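PDB 1V3W: ferripyochelin binding protein from Pyrococcus horikoshii, which binds zinc and calcium ions and, as a gamma-class carbonic anhydrase, probably interconverts carbon dioxide and bicarbonate. Local coordinates for residues G27-E32 with E48-G53; N93-G98 with A107-H112; E32-V37 with G53-V58. All blocks are in the same frame, centred on the assembly; numbering follows the deposited sequence. Where two conformers were deposited one is given.

Contact 1 of 3, residues G27-E32 with E48-G53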
loop_
_atom_site.group_PDB
_atom_site.type_symbol
_atom_site.label_atom_id
_atom_site.label_comp_id
_atom_site.label_asym_id
_atom_site.label_seq_id
_atom_site.Cartn_x
_atom_site.Cartn_y
_atom_site.Cartn_z
ATOM N N GLY A 27 -13.037 10.993 11.175
ATOM C CA GLY A 27 -13.618 12.299 10.932
ATOM C C GLY A 27 -14.695 12.544 9.897
ATOM O O GLY A 27 -15.712 11.851 9.845
ATOM N N ASP A 28 -14.450 13.561 9.078
ATOM C CA ASP A 28 -15.382 13.999 8.048
ATOM C C ASP A 28 -15.389 13.080 6.838
ATOM O O ASP A 28 -14.802 13.390 5.801
ATOM C CB ASP A 28 -15.032 15.429 7.626
ATOM C CG ASP A 28 -16.149 16.107 6.853
ATOM O OD1 ASP A 28 -15.965 17.280 6.470
ATOM O OD2 ASP A 28 -17.205 15.474 6.632
ATOM N N VAL A 29 -16.073 11.954 6.989
ATOM C CA VAL A 29 -16.188 10.965 5.932
ATOM C C VAL A 29 -17.649 10.588 5.769
ATOM O O VAL A 29 -18.353 10.361 6.755
ATOM C CB VAL A 29 -15.384 9.688 6.269
ATOM C CG1 VAL A 29 -15.566 8.648 5.170
ATOM C CG2 VAL A 29 -13.916 10.031 6.439
ATOM N N VAL A 30 -18.109 10.546 4.523
ATOM C CA VAL A 30 -19.483 10.171 4.231
ATOM C C VAL A 30 -19.458 8.925 3.355
ATOM O O VAL A 30 -18.818 8.914 2.304
ATOM C CB VAL A 30 -20.235 11.289 3.472
ATOM C CG1 VAL A 30 -21.656 10.838 3.171
ATOM C CG2 VAL A 30 -20.243 12.573 4.292
ATOM N N LEU A 31 -20.132 7.868 3.797
ATOM C CA LEU A 31 -20.201 6.628 3.029
ATOM C C LEU A 31 -21.681 6.377 2.748
ATOM O O LEU A 31 -22.447 6.072 3.663
ATOM C CB LEU A 31 -19.604 5.466 3.848
ATOM C CG LEU A 31 -18.138 5.604 4.289
ATOM C CD1 LEU A 31 -17.717 4.391 5.113
ATOM C CD2 LEU A 31 -17.249 5.750 3.065
ATOM N N GLU A 32 -22.083 6.450 1.475
ATOM C CA GLU A 32 -23.484 6.227 1.139
ATOM C C GLU A 32 -23.893 4.775 1.122
ATOM O O GLU A 32 -23.132 3.859 1.461
ATOM C CB GLU A 32 -23.841 6.832 -0.232
ATOM C CG GLU A 32 -24.646 8.147 -0.178
ATOM C CD GLU A 32 -26.164 7.970 -0.027
ATOM O OE1 GLU A 32 -26.621 6.908 0.445
ATOM O OE2 GLU A 32 -26.903 8.919 -0.373
ATOM N N GLU A 48 -10.129 18.069 4.747
ATOM C CA GLU A 48 -11.367 18.276 3.997
ATOM C C GLU A 48 -12.185 16.986 4.050
ATOM O O GLU A 48 -11.689 15.937 4.460
ATOM C CB GLU A 48 -11.080 18.624 2.532
ATOM C CG GLU A 48 -10.305 19.917 2.296
ATOM C CD GLU A 48 -11.026 21.150 2.807
ATOM O OE1 GLU A 48 -12.265 21.103 2.958
ATOM O OE2 GLU A 48 -10.350 22.174 3.042
ATOM N N GLN A 49 -13.437 17.064 3.624
ATOM C CA GLN A 49 -14.312 15.901 3.632
ATOM C C GLN A 49 -13.958 14.869 2.567
ATOM O O GLN A 49 -13.418 15.198 1.507
ATOM C CB GLN A 49 -15.765 16.340 3.415
ATOM C CG GLN A 49 -16.778 15.196 3.437
ATOM C CD GLN A 49 -18.206 15.666 3.200
ATOM O OE1 GLN A 49 -18.648 15.814 2.057
ATOM N NE2 GLN A 49 -18.930 15.910 4.284
ATOM N N ILE A 50 -14.250 13.610 2.877
ATOM C CA ILE A 50 -14.066 12.515 1.932
ATOM C C ILE A 50 -15.475 11.974 1.761
ATOM O O ILE A 50 -16.078 11.487 2.719
ATOM C CB ILE A 50 -13.166 11.396 2.484
ATOM C CG1 ILE A 50 -11.744 11.924 2.663
ATOM C CG2 ILE A 50 -13.178 10.203 1.524
ATOM C CD1 ILE A 50 -10.846 10.995 3.451
ATOM N N TYR A 51 -16.005 12.093 0.548
ATOM C CA TYR A 51 -17.352 11.630 0.245
ATOM C C TYR A 51 -17.296 10.445 -0.710
ATOM O O TYR A 51 -16.630 10.515 -1.742
ATOM C CB TYR A 51 -18.155 12.760 -0.406
ATOM C CG TYR A 51 -19.569 12.374 -0.764
ATOM C CD1 TYR A 51 -20.618 12.585 0.131
ATOM C CD2 TYR A 51 -19.855 11.768 -1.984
ATOM C CE1 TYR A 51 -21.921 12.199 -0.187
ATOM C CE2 TYR A 51 -21.147 11.375 -2.308
ATOM C CZ TYR A 51 -22.170 11.594 -1.408
ATOM O OH TYR A 51 -23.439 11.193 -1.743
ATOM N N VAL A 52 -17.989 9.365 -0.360
ATOM C CA VAL A 52 -18.032 8.176 -1.201
ATOM C C VAL A 52 -19.484 7.890 -1.582
ATOM O O VAL A 52 -20.302 7.534 -0.731
ATOM C CB VAL A 52 -17.436 6.957 -0.473
ATOM C CG1 VAL A 52 -17.414 5.752 -1.402
ATOM C CG2 VAL A 52 -16.025 7.285 0.003
ATOM N N GLY A 53 -19.783 8.044 -2.870
ATOM C CA GLY A 53 -21.131 7.841 -3.376
ATOM C C GLY A 53 -21.644 6.415 -3.387
ATOM O O GLY A 53 -20.892 5.468 -3.173
#
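Gln49 reaches Asp28 with its side-chain amide. NE2 donates to Asp28 OD2 at 2.9 Å on the syn side, 24° out of the carboxylate plane. Gln49 CG is anti to the backbone N (chi1 -179°), and the chain runs extended past the carboxylate. The amide and carboxylate planes are steeply turned, 78° apart. The other oxygen, Asp28 OD1, forms a salt bridge with Lys9. Gln49 NE2 also touches Val30 CG2 at 3.6 Å.

Next, Ile50 uses both backbone groups. Its N donates to Asp28 O at 3.0 Å, and its O accepts from Val30 N at 2.9 Å. Tyr51 lies on the same face of the sheet as Val30. Its ring atom CD1 meets Val30 CB at 3.6 Å. Val52 continues the parallel ladder: its N binds Val30 O at 2.8 Å and its O takes Glu32 N. On the buried face Val52 CG2 lies against Leu31 CD2, 3.6 Å away, the two side chains pointing the same way.

Strands 29-31 and 49-52 are adjacent strands of one parallel sheet of the beta-helix. Strand 12-13 bonds to the other edge of 29-31, strand 72-74 follows beyond 49-52, and Val29 and Leu31 pack inward on Leu43 of strand 42-45.

Contact 2 of 3, residues N93-G98 with A107-H112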
loop_
_atom_site.group_PDB
_atom_site.type_symbol
_atom_site.label_atom_id
_atom_site.label_comp_id
_atom_site.label_asym_id
_atom_site.label_seq_id
_atom_site.Cartn_x
_atom_site.Cartn_y
_atom_site.Cartn_z
ATOM N N ASN A 93 -18.683 9.073 -11.860
ATOM C CA ASN A 93 -19.414 7.821 -11.725
ATOM C C ASN A 93 -18.896 6.743 -12.671
ATOM O O ASN A 93 -18.411 7.046 -13.761
ATOM C CB ASN A 93 -20.906 8.062 -11.993
ATOM C CG ASN A 93 -21.488 9.153 -11.112
ATOM O OD1 ASN A 93 -21.255 9.182 -9.907
ATOM N ND2 ASN A 93 -22.262 10.053 -11.712
ATOM N N TYR A 94 -18.995 5.487 -12.242
ATOM C CA TYR A 94 -18.550 4.345 -13.042
ATOM C C TYR A 94 -17.081 4.490 -13.410
ATOM O O TYR A 94 -16.709 4.461 -14.587
ATOM C CB TYR A 94 -19.398 4.232 -14.313
ATOM C CG TYR A 94 -20.881 4.214 -14.038
ATOM C CD1 TYR A 94 -21.522 3.049 -13.626
ATOM C CD2 TYR A 94 -21.634 5.383 -14.134
ATOM C CE1 TYR A 94 -22.878 3.046 -13.313
ATOM C CE2 TYR A 94 -22.988 5.395 -13.819
ATOM C CZ TYR A 94 -23.601 4.223 -13.407
ATOM O OH TYR A 94 -24.924 4.226 -13.053
ATOM N N VAL A 95 -16.249 4.650 -12.389
ATOM C CA VAL A 95 -14.818 4.804 -12.585
ATOM C C VAL A 95 -14.065 3.682 -11.901
ATOM O O VAL A 95 -14.339 3.356 -10.748
ATOM C CB VAL A 95 -14.309 6.138 -11.996
ATOM C CG1 VAL A 95 -12.794 6.241 -12.156
ATOM C CG2 VAL A 95 -14.996 7.308 -12.688
ATOM N N ILE A 96 -13.130 3.081 -12.628
ATOM C CA ILE A 96 -12.306 2.030 -12.064
ATOM C C ILE A 96 -10.926 2.623 -11.837
ATOM O O ILE A 96 -10.216 2.959 -12.791
ATOM C CB ILE A 96 -12.183 0.812 -13.009
ATOM C CG1 ILE A 96 -13.541 0.119 -13.133
ATOM C CG2 ILE A 96 -11.139 -0.172 -12.468
ATOM C CD1 ILE A 96 -13.541 -1.084 -14.050
ATOM N N ILE A 97 -10.564 2.784 -10.570
ATOM C CA ILE A 97 -9.256 3.309 -10.210
ATOM C C ILE A 97 -8.359 2.085 -10.081
ATOM O O ILE A 97 -8.536 1.262 -9.179
ATOM C CB ILE A 97 -9.321 4.086 -8.875
ATOM C CG1 ILE A 97 -10.197 5.332 -9.047
ATOM C CG2 ILE A 97 -7.923 4.478 -8.418
ATOM C CD1 ILE A 97 -9.694 6.312 -10.095
ATOM N N GLY A 98 -7.414 1.966 -11.007
ATOM C CA GLY A 98 -6.510 0.832 -11.022
ATOM C C GLY A 98 -5.754 0.492 -9.761
ATOM O O GLY A 98 -5.479 1.341 -8.912
ATOM N N ALA A 107 -7.282 16.841 -9.401
ATOM C CA ALA A 107 -7.628 16.054 -10.575
ATOM C C ALA A 107 -9.141 15.888 -10.645
ATOM O O ALA A 107 -9.818 15.840 -9.614
ATOM C CB ALA A 107 -6.954 14.689 -10.513
ATOM N N LYS A 108 -9.663 15.816 -11.865
ATOM C CA LYS A 108 -11.092 15.646 -12.094
ATOM C C LYS A 108 -11.241 14.475 -13.056
ATOM O O LYS A 108 -10.931 14.596 -14.241
ATOM C CB LYS A 108 -11.696 16.910 -12.723
ATOM C CG LYS A 108 -13.224 16.984 -12.642
ATOM C CD LYS A 108 -13.823 17.924 -13.690
ATOM C CE LYS A 108 -15.345 17.955 -13.596
ATOM N NZ LYS A 108 -15.886 16.678 -13.054
ATOM N N ILE A 109 -11.689 13.335 -12.542
ATOM C CA ILE A 109 -11.870 12.150 -13.370
ATOM C C ILE A 109 -13.318 12.082 -13.834
ATOM O O ILE A 109 -14.240 12.099 -13.017
ATOM C CB ILE A 109 -11.545 10.858 -12.589
ATOM C CG1 ILE A 109 -10.195 10.994 -11.875
ATOM C CG2 ILE A 109 -11.513 9.676 -13.544
ATOM C CD1 ILE A 109 -9.031 11.280 -12.801
ATOM N N GLY A 110 -13.513 12.010 -15.148
ATOM C CA GLY A 110 -14.856 11.940 -15.697
ATOM C C GLY A 110 -15.552 10.618 -15.432
ATOM O O GLY A 110 -15.044 9.771 -14.697
ATOM N N ASP A 111 -16.722 10.439 -16.038
ATOM C CA ASP A 111 -17.496 9.217 -15.860
ATOM C C ASP A 111 -17.088 8.142 -16.857
ATOM O O ASP A 111 -16.632 8.448 -17.961
ATOM C CB ASP A 111 -18.990 9.511 -16.011
ATOM C CG ASP A 111 -19.435 10.706 -15.199
ATOM O OD1 ASP A 111 -19.011 10.833 -14.029
ATOM O OD2 ASP A 111 -20.219 11.519 -15.731
ATOM N N HIS A 112 -17.261 6.883 -16.464
ATOM C CA HIS A 112 -16.908 5.753 -17.314
ATOM C C HIS A 112 -15.452 5.859 -17.742
ATOM O O HIS A 112 -15.131 5.942 -18.930
ATOM C CB HIS A 112 -17.822 5.706 -18.539
ATOM C CG HIS A 112 -19.236 5.335 -18.218
ATOM N ND1 HIS A 112 -19.586 4.103 -17.712
ATOM C CD2 HIS A 112 -20.390 6.037 -18.329
ATOM C CE1 HIS A 112 -20.893 4.059 -17.526
ATOM N NE2 HIS A 112 -21.405 5.220 -17.892
#
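Asp111 OD1 accepts a hydrogen bond from Asn93 N at 2.8 Å. The donor comes from the anti side of the carboxylate and lies 30° out of its plane. The Asn93 and Asp111 side chains run side by side and point the same way, the amide and carboxylate planes 10° apart. Asn93 OD1 in turn accepts from the N of Glu76, and Asp111 N donates to Asp129 OD1. The same side-chain-to-backbone link is thus repeated from one coil to the next. A backbone bond, His112 N to Asn93 O at 2.9 Å, adds to the join.

Such repetition fits the left-handed parallel beta-helix of the hexapeptide-repeat proteins. Here the segments join at a corner: Tyr94 and His112 both have left-handed backbone angles. Both have CG anti to the carbonyl carbon, and the two side chains lie side by side, pointing the same way. The ring planes are nearly parallel but slid apart, with centroids 4.7 Å from each other. Overlap is therefore slight. His112 CE1 meets Tyr94 CG at 3.5 Å, and Tyr94 CD2 lies over one face of the imidazole. Tyr77 and Tyr130 extend the row of rings, and His112 ND1 is hydrogen-bonded to Thr152 of helix 146-169.

Toward the interior, Val95 CG1 touches Ile109 CG2 at 3.9 Å, the side chains crossing at about a right angle. Val95 CG2 presses on Gly110 O at 3.2 Å; this buried oxygen has no polar partner in the model.

Contact 3 of 3, residues E32-V37 with G53-V58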
loop_
_atom_site.group_PDB
_atom_site.type_symbol
_atom_site.label_atom_id
_atom_site.label_comp_id
_atom_site.label_asym_id
_atom_site.label_seq_id
_atom_site.Cartn_x
_atom_site.Cartn_y
_atom_site.Cartn_z
ATOM N N GLU A 32 -22.083 6.450 1.475
ATOM C CA GLU A 32 -23.484 6.227 1.139
ATOM C C GLU A 32 -23.893 4.775 1.122
ATOM O O GLU A 32 -23.132 3.859 1.461
ATOM C CB GLU A 32 -23.841 6.832 -0.232
ATOM C CG GLU A 32 -24.646 8.147 -0.178
ATOM C CD GLU A 32 -26.164 7.970 -0.027
ATOM O OE1 GLU A 32 -26.621 6.908 0.445
ATOM O OE2 GLU A 32 -26.903 8.919 -0.373
ATOM N N GLU A 33 -25.147 4.591 0.739
ATOM C CA GLU A 33 -25.717 3.261 0.602
ATOM C C GLU A 33 -24.949 2.286 -0.286
ATOM O O GLU A 33 -24.476 2.648 -1.361
ATOM C CB GLU A 33 -27.160 3.426 0.112
ATOM C CG GLU A 33 -27.900 2.171 -0.287
ATOM C CD GLU A 33 -29.356 2.466 -0.603
ATOM O OE1 GLU A 33 -29.670 3.634 -0.925
ATOM O OE2 GLU A 33 -30.182 1.534 -0.535
ATOM N N LYS A 34 -24.828 1.054 0.204
ATOM C CA LYS A 34 -24.162 -0.034 -0.499
ATOM C C LYS A 34 -22.691 0.181 -0.832
ATOM O O LYS A 34 -22.165 -0.412 -1.775
ATOM C CB LYS A 34 -24.955 -0.394 -1.761
ATOM C CG LYS A 34 -26.333 -0.967 -1.441
ATOM C CD LYS A 34 -27.159 -1.212 -2.692
ATOM C CE LYS A 34 -28.497 -1.853 -2.347
ATOM N NZ LYS A 34 -29.308 -0.999 -1.438
ATOM N N THR A 35 -22.033 1.041 -0.061
ATOM C CA THR A 35 -20.610 1.266 -0.260
ATOM C C THR A 35 -19.906 0.223 0.585
ATOM O O THR A 35 -20.523 -0.429 1.428
ATOM C CB THR A 35 -20.155 2.665 0.218
ATOM O OG1 THR A 35 -20.551 2.862 1.582
ATOM C CG2 THR A 35 -20.751 3.747 -0.660
ATOM N N SER A 36 -18.612 0.054 0.355
ATOM C CA SER A 36 -17.849 -0.908 1.128
ATOM C C SER A 36 -16.408 -0.442 1.268
ATOM O O SER A 36 -15.817 0.090 0.326
ATOM C CB SER A 36 -17.913 -2.301 0.480
ATOM O OG SER A 36 -17.530 -2.285 -0.884
ATOM N N VAL A 37 -15.867 -0.620 2.466
ATOM C CA VAL A 37 -14.496 -0.240 2.779
ATOM C C VAL A 37 -13.854 -1.519 3.298
ATOM O O VAL A 37 -14.295 -2.097 4.296
ATOM C CB VAL A 37 -14.460 0.875 3.843
ATOM C CG1 VAL A 37 -13.022 1.231 4.179
ATOM C CG2 VAL A 37 -15.188 2.109 3.318
ATOM N N GLY A 53 -19.783 8.044 -2.870
ATOM C CA GLY A 53 -21.131 7.841 -3.376
ATOM C C GLY A 53 -21.644 6.415 -3.387
ATOM O O GLY A 53 -20.892 5.468 -3.173
ATOM N N LYS A 54 -22.936 6.268 -3.666
ATOM C CA LYS A 54 -23.583 4.963 -3.683
ATOM C C LYS A 54 -22.920 3.904 -4.553
ATOM O O LYS A 54 -22.404 4.192 -5.635
ATOM C CB LYS A 54 -25.051 5.102 -4.117
ATOM C CG LYS A 54 -25.920 5.914 -3.165
ATOM C CD LYS A 54 -27.411 5.645 -3.381
ATOM C CE LYS A 54 -27.888 6.080 -4.760
ATOM N NZ LYS A 54 -27.820 7.557 -4.940
ATOM N N TYR A 55 -22.947 2.672 -4.051
ATOM C CA TYR A 55 -22.421 1.502 -4.753
ATOM C C TYR A 55 -20.921 1.502 -5.001
ATOM O O TYR A 55 -20.436 0.728 -5.830
ATOM C CB TYR A 55 -23.114 1.342 -6.109
ATOM C CG TYR A 55 -24.603 1.602 -6.117
ATOM C CD1 TYR A 55 -25.495 0.716 -5.519
ATOM C CD2 TYR A 55 -25.118 2.723 -6.758
ATOM C CE1 TYR A 55 -26.871 0.941 -5.566
ATOM C CE2 TYR A 55 -26.487 2.959 -6.811
ATOM C CZ TYR A 55 -27.357 2.065 -6.217
ATOM O OH TYR A 55 -28.713 2.289 -6.290
ATOM N N SER A 56 -20.185 2.355 -4.300
ATOM C CA SER A 56 -18.744 2.426 -4.506
ATOM C C SER A 56 -17.951 1.656 -3.462
ATOM O O SER A 56 -18.366 1.538 -2.307
ATOM C CB SER A 56 -18.298 3.890 -4.546
ATOM O OG SER A 56 -18.851 4.536 -5.684
ATOM N N ASN A 57 -16.807 1.123 -3.882
ATOM C CA ASN A 57 -15.955 0.347 -2.990
ATOM C C ASN A 57 -14.542 0.907 -2.887
ATOM O O ASN A 57 -13.984 1.405 -3.863
ATOM C CB ASN A 57 -15.889 -1.114 -3.453
ATOM C CG ASN A 57 -15.430 -1.255 -4.895
ATOM O OD1 ASN A 57 -16.244 -1.249 -5.828
ATOM N ND2 ASN A 57 -14.128 -1.380 -5.087
ATOM N N VAL A 58 -13.977 0.810 -1.689
ATOM C CA VAL A 58 -12.625 1.283 -1.400
ATOM C C VAL A 58 -11.906 0.026 -0.924
ATOM O O VAL A 58 -12.081 -0.406 0.213
ATOM C CB VAL A 58 -12.647 2.345 -0.284
ATOM C CG1 VAL A 58 -11.253 2.887 -0.052
ATOM C CG2 VAL A 58 -13.600 3.479 -0.669
#
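Glu33 O accepts from Tyr55 N at 3.1 Å, tying together two type II turns, Glu32 to Thr35 and Gly53 to Ser56. Beyond the turns Ser56 O takes Ser36 N, and Ser36 O takes Val58 N at 2.8 Å.

The first turn is braced by its own side chains. Thr35 OG1 lies between the backbone N and the carbonyl carbon (chi1 54°) and donates to Glu32 O at 2.8 Å. Thr35 CG2, anti to the carbonyl carbon, lies close against Gly53 O, at 3.0 Å. An alanine here would probably leave Glu32 O without its hydroxyl partner and open a gap beside Gly53 O. Glu33 N donates to Glu32 OE1, in one of that glutamate's two conformers. At the turn's outer side Lys34 NZ makes a salt bridge to Glu33 OE2, whose hydrogen bond is weak.

In the second turn, Lys54 lays CG against Glu32 CB at 3.7 Å, and its NZ is paired with Glu76. Ser56 OG is held by Gly75 O and Val78 N. Lys34 CD sits at the edge of the Tyr55 ring, 3.6 Å from CE1, and that ring stacks on Tyr77. Lys34 and Tyr55 both touch Val160 of helix 146-169. Turns stacked in register, each leading into a short parallel strand, are typical of the corners of a left-handed beta-helix.

From the N terminus the chain runs through 27-32 straight into 32-37, sharing Glu32. It makes one coil and returns through 48-53 and 53-58, sharing Gly53. Contacts 1 and 3 therefore cross, and each closes a loop of 15 residues. Together they tie the same two coils in two successive sheets, on either side of one corner. Leu31 and Val37 pack together inside that corner. Contact 2 comes later in series and closes a loop of eight residues. It joins two later coils at the corner between these same two sheets, with Val95 of strand 95-97 reaching Ile109 of strand 108-109. Its centre lies about 17 Å from that of contact 1 and about 15 Å from that of contact 3.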